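Side-chain contacts in extracellular solute-binding protein family 5 (Brucella melitensis, PDB 4ONY), which probably binds peptides or related solutes in the periplasm and hands them to an ABC transporter for import: residues T144-P149 and D200-S205; R351-W356 and S362-P367; A370-L375 and V544-R549. All blocks are in the same frame, centred on the assembly; numbering follows the deposited sequence.

Interaction 1: residues T144-P149 and D200-S205; sequences TEKGRP and DTFGNS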
# COMPACT_ATOMS: atom_id res chain seq x y z
N THR A 144 22.47 7.19 -9.28
CA THR A 144 22.15 7.63 -10.61
C THR A 144 22.88 6.79 -11.66
O THR A 144 22.29 6.31 -12.63
CB THR A 144 22.47 9.13 -10.77
OG1 THR A 144 21.71 9.87 -9.80
CG2 THR A 144 22.08 9.59 -12.18
N GLU A 145 24.17 6.56 -11.47
CA GLU A 145 24.96 5.79 -12.46
C GLU A 145 24.61 4.28 -12.45
O GLU A 145 24.51 3.64 -13.52
CB GLU A 145 26.45 6.00 -12.18
CG GLU A 145 27.38 5.54 -13.32
CD GLU A 145 28.81 5.13 -12.91
OE1 GLU A 145 29.38 5.58 -11.90
OE2 GLU A 145 29.39 4.33 -13.66
N LYS A 146 24.45 3.71 -11.25
CA LYS A 146 24.42 2.25 -11.10
C LYS A 146 23.20 1.68 -10.40
O LYS A 146 23.03 0.47 -10.37
CB LYS A 146 25.66 1.81 -10.32
CG LYS A 146 26.98 2.34 -10.86
CD LYS A 146 28.16 1.56 -10.28
CE LYS A 146 28.32 0.26 -11.04
NZ LYS A 146 29.54 -0.46 -10.59
N GLY A 147 22.33 2.53 -9.87
CA GLY A 147 21.13 2.06 -9.24
C GLY A 147 20.03 1.64 -10.19
O GLY A 147 20.00 2.03 -11.36
N ARG A 148 19.07 0.87 -9.66
CA ARG A 148 17.86 0.55 -10.37
C ARG A 148 16.81 1.63 -10.17
O ARG A 148 16.86 2.38 -9.17
CB ARG A 148 17.30 -0.82 -9.90
CG ARG A 148 16.72 -0.83 -8.49
CD ARG A 148 16.10 -2.17 -8.22
NE ARG A 148 15.65 -2.41 -6.84
CZ ARG A 148 14.51 -1.97 -6.31
NH1 ARG A 148 13.73 -1.15 -6.96
NH2 ARG A 148 14.17 -2.36 -5.09
N PRO A 149 15.83 1.73 -11.07
CA PRO A 149 14.63 2.51 -10.77
C PRO A 149 14.03 2.08 -9.43
O PRO A 149 13.97 0.90 -9.16
CB PRO A 149 13.65 2.15 -11.93
CG PRO A 149 14.58 1.78 -13.07
CD PRO A 149 15.72 1.04 -12.38
N ASP A 200 33.46 -0.13 -8.17
CA ASP A 200 33.55 -1.03 -9.31
C ASP A 200 32.68 -2.24 -9.07
O ASP A 200 32.04 -2.69 -10.01
CB ASP A 200 34.97 -1.50 -9.56
CG ASP A 200 35.88 -0.38 -9.98
OD1 ASP A 200 35.36 0.61 -10.52
OD2 ASP A 200 37.11 -0.48 -9.76
N THR A 201 32.58 -2.73 -7.83
CA THR A 201 31.72 -3.89 -7.61
C THR A 201 30.29 -3.58 -7.17
O THR A 201 29.47 -4.48 -7.11
CB THR A 201 32.35 -4.93 -6.65
OG1 THR A 201 32.51 -4.35 -5.38
CG2 THR A 201 33.73 -5.42 -7.20
N PHE A 202 29.98 -2.32 -6.86
CA PHE A 202 28.62 -1.96 -6.48
C PHE A 202 27.72 -2.27 -7.66
O PHE A 202 27.98 -1.85 -8.81
CB PHE A 202 28.55 -0.49 -6.12
CG PHE A 202 27.19 -0.06 -5.61
CD1 PHE A 202 26.91 -0.09 -4.28
CD2 PHE A 202 26.20 0.40 -6.48
CE1 PHE A 202 25.69 0.31 -3.79
CE2 PHE A 202 24.97 0.82 -5.98
CZ PHE A 202 24.72 0.78 -4.63
N GLY A 203 26.69 -3.05 -7.41
CA GLY A 203 25.91 -3.59 -8.51
C GLY A 203 25.92 -5.09 -8.53
O GLY A 203 24.94 -5.70 -9.00
N ASN A 204 27.00 -5.71 -8.05
CA ASN A 204 27.14 -7.17 -8.05
C ASN A 204 26.13 -7.77 -7.07
O ASN A 204 25.69 -7.07 -6.16
CB ASN A 204 28.54 -7.64 -7.63
CG ASN A 204 29.60 -7.40 -8.71
OD1 ASN A 204 29.32 -6.89 -9.78
ND2 ASN A 204 30.84 -7.75 -8.39
N SER A 205 25.74 -9.02 -7.29
CA SER A 205 25.11 -9.84 -6.25
C SER A 205 26.15 -10.00 -5.16
O SER A 205 27.34 -10.22 -5.45
CB SER A 205 24.86 -11.27 -6.73
OG SER A 205 24.05 -11.26 -7.81

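Interaction 2: residues R351-W356 and S362-P367; sequences RTQSFW and SSVGRP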
# COMPACT_ATOMS: atom_id res chain seq x y z
N ARG A 351 -17.74 -5.82 3.55
CA ARG A 351 -17.92 -5.37 2.18
C ARG A 351 -17.07 -4.12 1.91
O ARG A 351 -17.05 -3.19 2.70
CB ARG A 351 -19.39 -5.00 1.92
CG ARG A 351 -19.69 -4.75 0.44
CD ARG A 351 -19.65 -6.02 -0.41
NE ARG A 351 -19.60 -5.77 -1.86
CZ ARG A 351 -20.67 -5.77 -2.69
NH1 ARG A 351 -21.90 -5.98 -2.25
NH2 ARG A 351 -20.48 -5.57 -3.98
N THR A 352 -16.40 -4.09 0.77
CA THR A 352 -15.65 -2.91 0.35
C THR A 352 -16.61 -2.05 -0.47
O THR A 352 -17.32 -2.55 -1.34
CB THR A 352 -14.44 -3.32 -0.50
OG1 THR A 352 -13.50 -4.07 0.29
CG2 THR A 352 -13.77 -2.09 -1.07
N GLN A 353 -16.62 -0.77 -0.20
CA GLN A 353 -17.50 0.16 -0.90
C GLN A 353 -16.76 1.31 -1.66
O GLN A 353 -17.27 1.79 -2.61
CB GLN A 353 -18.46 0.81 0.10
CG GLN A 353 -19.24 -0.16 0.98
CD GLN A 353 -20.22 0.58 1.85
OE1 GLN A 353 -21.20 1.11 1.41
NE2 GLN A 353 -19.87 0.70 3.10
N SER A 354 -15.61 1.75 -1.16
CA SER A 354 -14.87 2.91 -1.65
C SER A 354 -13.50 2.46 -2.16
O SER A 354 -12.95 1.48 -1.64
CB SER A 354 -14.64 3.86 -0.48
OG SER A 354 -13.76 4.95 -0.77
N PHE A 355 -12.93 3.24 -3.06
CA PHE A 355 -11.55 3.07 -3.47
C PHE A 355 -10.56 3.58 -2.41
O PHE A 355 -9.38 3.37 -2.57
CB PHE A 355 -11.33 3.73 -4.83
CG PHE A 355 -12.08 3.05 -5.95
CD1 PHE A 355 -11.51 2.02 -6.62
CD2 PHE A 355 -13.34 3.43 -6.27
CE1 PHE A 355 -12.18 1.38 -7.62
CE2 PHE A 355 -14.05 2.79 -7.28
CZ PHE A 355 -13.46 1.77 -7.96
N TRP A 356 -11.05 4.21 -1.32
CA TRP A 356 -10.21 4.52 -0.17
C TRP A 356 -10.90 3.98 1.09
O TRP A 356 -10.91 4.60 2.15
CB TRP A 356 -9.88 6.05 -0.09
CG TRP A 356 -8.87 6.40 -1.16
CD1 TRP A 356 -7.50 6.36 -1.05
CD2 TRP A 356 -9.15 6.75 -2.52
NE1 TRP A 356 -6.91 6.67 -2.26
CE2 TRP A 356 -7.89 6.91 -3.18
CE3 TRP A 356 -10.33 6.94 -3.24
CZ2 TRP A 356 -7.79 7.25 -4.51
CZ3 TRP A 356 -10.23 7.29 -4.57
CH2 TRP A 356 -8.96 7.44 -5.21
N SER A 362 -12.40 8.07 1.95
CA SER A 362 -13.61 7.48 1.40
C SER A 362 -14.73 8.49 1.35
O SER A 362 -14.99 9.19 2.35
CB SER A 362 -14.08 6.31 2.29
OG SER A 362 -15.34 5.83 1.86
N SER A 363 -15.46 8.53 0.23
CA SER A 363 -16.62 9.39 0.08
C SER A 363 -17.91 8.79 0.62
O SER A 363 -18.96 9.50 0.72
CB SER A 363 -16.85 9.71 -1.39
OG SER A 363 -17.21 8.53 -2.11
N VAL A 364 -17.89 7.50 0.92
CA VAL A 364 -19.13 6.76 1.22
C VAL A 364 -19.76 7.21 2.55
O VAL A 364 -19.08 7.34 3.55
CB VAL A 364 -18.84 5.25 1.21
CG1 VAL A 364 -20.06 4.43 1.63
CG2 VAL A 364 -18.39 4.85 -0.19
N GLY A 365 -21.07 7.48 2.53
CA GLY A 365 -21.79 7.91 3.73
C GLY A 365 -21.49 9.35 4.13
O GLY A 365 -21.78 9.78 5.24
N ARG A 366 -20.87 10.10 3.23
CA ARG A 366 -20.59 11.53 3.44
C ARG A 366 -21.22 12.35 2.32
O ARG A 366 -20.90 12.13 1.13
CB ARG A 366 -19.09 11.75 3.43
CG ARG A 366 -18.35 10.92 4.45
CD ARG A 366 -16.88 11.18 4.39
NE ARG A 366 -16.21 10.35 5.37
CZ ARG A 366 -16.08 10.66 6.65
NH1 ARG A 366 -16.47 11.86 7.10
NH2 ARG A 366 -15.50 9.80 7.46
N PRO A 367 -22.10 13.30 2.65
CA PRO A 367 -22.49 14.24 1.59
C PRO A 367 -21.29 15.05 1.05
O PRO A 367 -20.33 15.34 1.77
CB PRO A 367 -23.49 15.16 2.29
CG PRO A 367 -23.07 15.15 3.72
CD PRO A 367 -22.48 13.78 4.00

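Interaction 3: residues A370-L375 and V544-R549; sequences AREREL and VRALDR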
# COMPACT_ATOMS: atom_id res chain seq x y z
N ALA A 370 -18.52 21.57 0.14
CA ALA A 370 -18.57 22.70 -0.78
C ALA A 370 -17.47 22.66 -1.82
O ALA A 370 -17.70 22.96 -2.99
CB ALA A 370 -18.52 24.03 -0.02
N ARG A 371 -16.27 22.27 -1.41
CA ARG A 371 -15.17 22.15 -2.36
C ARG A 371 -15.43 21.04 -3.42
O ARG A 371 -15.18 21.26 -4.60
CB ARG A 371 -13.85 21.91 -1.61
CG ARG A 371 -12.63 21.70 -2.48
CD ARG A 371 -12.35 22.90 -3.37
NE ARG A 371 -11.11 22.73 -4.13
CZ ARG A 371 -10.83 23.31 -5.30
NH1 ARG A 371 -11.69 24.14 -5.90
NH2 ARG A 371 -9.66 23.04 -5.91
N GLU A 372 -15.89 19.87 -2.99
CA GLU A 372 -16.23 18.79 -3.95
C GLU A 372 -17.29 19.25 -4.96
O GLU A 372 -17.15 19.02 -6.16
CB GLU A 372 -16.78 17.56 -3.23
CG GLU A 372 -15.81 16.84 -2.29
CD GLU A 372 -16.41 15.52 -1.81
OE1 GLU A 372 -16.48 14.60 -2.67
OE2 GLU A 372 -16.92 15.46 -0.65
N ARG A 373 -18.33 19.92 -4.48
CA ARG A 373 -19.40 20.38 -5.35
C ARG A 373 -18.88 21.42 -6.36
O ARG A 373 -19.27 21.39 -7.53
CB ARG A 373 -20.60 20.88 -4.55
CG ARG A 373 -21.36 19.73 -3.88
CD ARG A 373 -22.49 20.21 -2.98
NE ARG A 373 -22.99 19.07 -2.17
CZ ARG A 373 -23.93 18.21 -2.58
NH1 ARG A 373 -24.51 18.36 -3.77
NH2 ARG A 373 -24.28 17.23 -1.78
N GLU A 374 -17.99 22.30 -5.90
CA GLU A 374 -17.30 23.25 -6.80
C GLU A 374 -16.49 22.52 -7.86
O GLU A 374 -16.60 22.83 -9.04
CB GLU A 374 -16.42 24.16 -5.96
CG GLU A 374 -15.64 25.17 -6.75
CD GLU A 374 -14.75 26.06 -5.90
OE1 GLU A 374 -13.99 25.61 -5.00
OE2 GLU A 374 -14.77 27.25 -6.18
N LEU A 375 -15.74 21.51 -7.46
CA LEU A 375 -14.90 20.75 -8.37
C LEU A 375 -15.73 19.98 -9.42
O LEU A 375 -15.32 19.85 -10.55
CB LEU A 375 -14.05 19.74 -7.61
CG LEU A 375 -12.86 20.32 -6.85
CD1 LEU A 375 -12.23 19.25 -5.95
CD2 LEU A 375 -11.81 20.90 -7.82
N VAL A 544 -9.85 14.05 -3.21
CA VAL A 544 -9.81 12.60 -3.30
C VAL A 544 -11.21 12.00 -3.17
O VAL A 544 -11.57 11.06 -3.88
CB VAL A 544 -8.87 11.97 -2.27
CG1 VAL A 544 -8.88 10.45 -2.40
CG2 VAL A 544 -7.41 12.43 -2.49
N ARG A 545 -11.97 12.52 -2.22
CA ARG A 545 -13.36 12.06 -2.10
C ARG A 545 -14.12 12.27 -3.43
O ARG A 545 -14.91 11.41 -3.84
CB ARG A 545 -14.05 12.77 -0.95
CG ARG A 545 -13.56 12.28 0.42
CD ARG A 545 -14.35 12.98 1.53
NE ARG A 545 -13.89 12.58 2.85
CZ ARG A 545 -14.08 13.27 3.95
NH1 ARG A 545 -14.81 14.37 3.97
NH2 ARG A 545 -13.60 12.82 5.08
N ALA A 546 -13.88 13.40 -4.09
CA ALA A 546 -14.56 13.68 -5.34
C ALA A 546 -14.15 12.66 -6.40
O ALA A 546 -15.01 12.16 -7.13
CB ALA A 546 -14.27 15.11 -5.81
N LEU A 547 -12.85 12.30 -6.44
CA LEU A 547 -12.38 11.23 -7.33
C LEU A 547 -13.12 9.94 -7.02
O LEU A 547 -13.66 9.29 -7.91
CB LEU A 547 -10.85 11.03 -7.25
CG LEU A 547 -10.25 9.91 -8.14
CD1 LEU A 547 -10.59 10.08 -9.62
CD2 LEU A 547 -8.75 9.85 -8.02
N ASP A 548 -13.19 9.60 -5.73
CA ASP A 548 -13.89 8.40 -5.29
C ASP A 548 -15.33 8.38 -5.83
O ASP A 548 -15.80 7.37 -6.37
CB ASP A 548 -13.85 8.29 -3.75
CG ASP A 548 -14.29 6.94 -3.24
OD1 ASP A 548 -13.86 5.93 -3.80
OD2 ASP A 548 -14.97 6.88 -2.20
N ARG A 549 -16.00 9.52 -5.72
CA ARG A 549 -17.42 9.63 -6.11
C ARG A 549 -17.59 9.37 -7.61
O ARG A 549 -18.51 8.67 -8.03
CB ARG A 549 -18.02 10.98 -5.77
CG ARG A 549 -18.13 11.26 -4.28
CD ARG A 549 -18.85 12.57 -3.98
NE ARG A 549 -18.49 13.05 -2.65
CZ ARG A 549 -19.04 12.62 -1.51
NH1 ARG A 549 -20.05 11.75 -1.48
NH2 ARG A 549 -18.51 13.05 -0.38
O HOH W 1 -16.10 15.90 1.77

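Interaction 1: residues T144-P149 and D200-S205
K146, the last residue of helix 133-146, reaches across to the type II beta turn T201-N204 and ties the helix end to the loop that leads on to strand 216-222. Its NZ donates a hydrogen bond to F202 O at 2.7 Å, approaching in the carbonyl plane with a C=O...N angle of 152°. F202 O belongs to the central peptide of the turn, whereas the closing bond runs from N204 N to T201 O at 2.9 Å, so the lysine takes an acceptor that the turn does not use itself. Lysine suits this place because its long chain can bend: chi3 of 80° swings CE and NZ round onto the carbonyl, with CE 3.1 Å from F202 O. The same ammonium is also hydrogen-bonded to R199 O, and two main-chain carbonyls therefore hold it.

Nearer the helix, K146 CB rests at the edge of the F202 ring, 4.1 Å from CD2. The ring is placed there by CG lying anti to the backbone N (chi1 -176°); F202 is buried and also packs on N59 and V62 of a loop. G203 follows with a positive phi, and glycine suits it because at these backbone angles a CB would be jammed against F202 O, the carbonyl of the residue before.

In the second shell, N198 OD1 accepts a hydrogen bond from T201 N. Two neighbouring helix residues grip the same loop residue, E145 OE1 in a salt bridge with R199 NH2 and K146 NZ on R199 O.

Interaction 2: residues R351-W356 and S362-P367
The side-chain amide of Q353 carries the methyl CG1 of V364 over one face, displaced toward the oxygen, with OE1 3.5 Å and CD 3.9 Å from that methyl; OE1 is also hydrogen-bonded to H393 ND1. Behind this lies a pair of ST turns facing each other in the loop between strand 350-351 and helix 370-376. The Q353 and V364 side chains cross at about a right angle. The indole of W356 leads away from the contact, so that its CB, 3.8 Å from S362 N, does the touching.

In the ST turns S354 OG accepts from W356 N, and S362 OG accepts from V364 N. A chi1 of 171° in S354 and 173° in S362 sets OG beside the carbonyl carbon, facing the chain that follows, where the amide two residues on can reach it. Serine suits both places: its hydroxyl is short enough for this bond, and its small bulk lets the turns close up, S354 CB lying 3.1 Å from S362 OG.

From helix 537-553, D548 OD2 is hydrogen-bonded to S354 OG and S363 OG, joining the two segments through one carboxylate oxygen. V364 fits because its branches divide the work: CG1 goes to the glutamine, and CG2 lies 3.9 Å from S354 CB.

Interaction 3: residues A370-L375 and V544-R549
E372 and R549 extend from two crossing helices, 370-376 and 537-553, and their side chains meet at about a right angle in a side-on, two-nitrogen salt bridge. R549 NE donates to E372 OE1 at a rather short 2.5 Å and nearly straight (167°), while NH2 donates to OE2 at 2.9 Å. Both oxygens are met on their syn side. The fit is not flat, since the carboxylate and guanidinium planes are turned 35° against each other, but having one nitrogen on each oxygen fixes the rotation of both groups.

Close approach of the backbones is allowed by a small residue, alanine: E372 CA and A546 CA are 5.6 Å apart. The segment axes pass 9.5 Å apart and cross at -55°. Beyond CG the glutamate is extended, which carries its OE1 over the second helix to lie 3.5 Å from R545 CB. Glutamate thus has the length to span the gap, and arginine has nitrogens to spare for other partners: R549 NH1 is hydrogen-bonded to V387 O and R366 O. These bonds hold the buried guanidinium, and the positive charge probably stabilises the ionised form of E372.

R545 turns its own guanidinium away toward Q360 O, which receives NH2. Its NH1 nevertheless comes back to the glutamate through a water, which accepts from NH1 at 3.0 Å and donates to E372 OE2 at 2.6 Å.

How the interactions relate
Along the chain the three contacts come in series, neither nested nor crossed. Interaction 1 closes a loop of 50 residues, joining the end of helix 133-146 to the approach to strand 216-222. Interaction 2 closes a much tighter loop, with five residues between its segments, just after edge strand 350-351 of the six-stranded mixed sheet. After two intervening residues interaction 3 opens and spans 168 residues, bringing helix 537-553 back against helix 370-376. Interactions 2 and 3 touch, R366 CD packing 3.5 Å from R545 CZ, so that the 351-367 loop is held against helix 537-553. Interaction 1 lies across the chain's centre from interaction 2, about 23 Å away between nearest atoms.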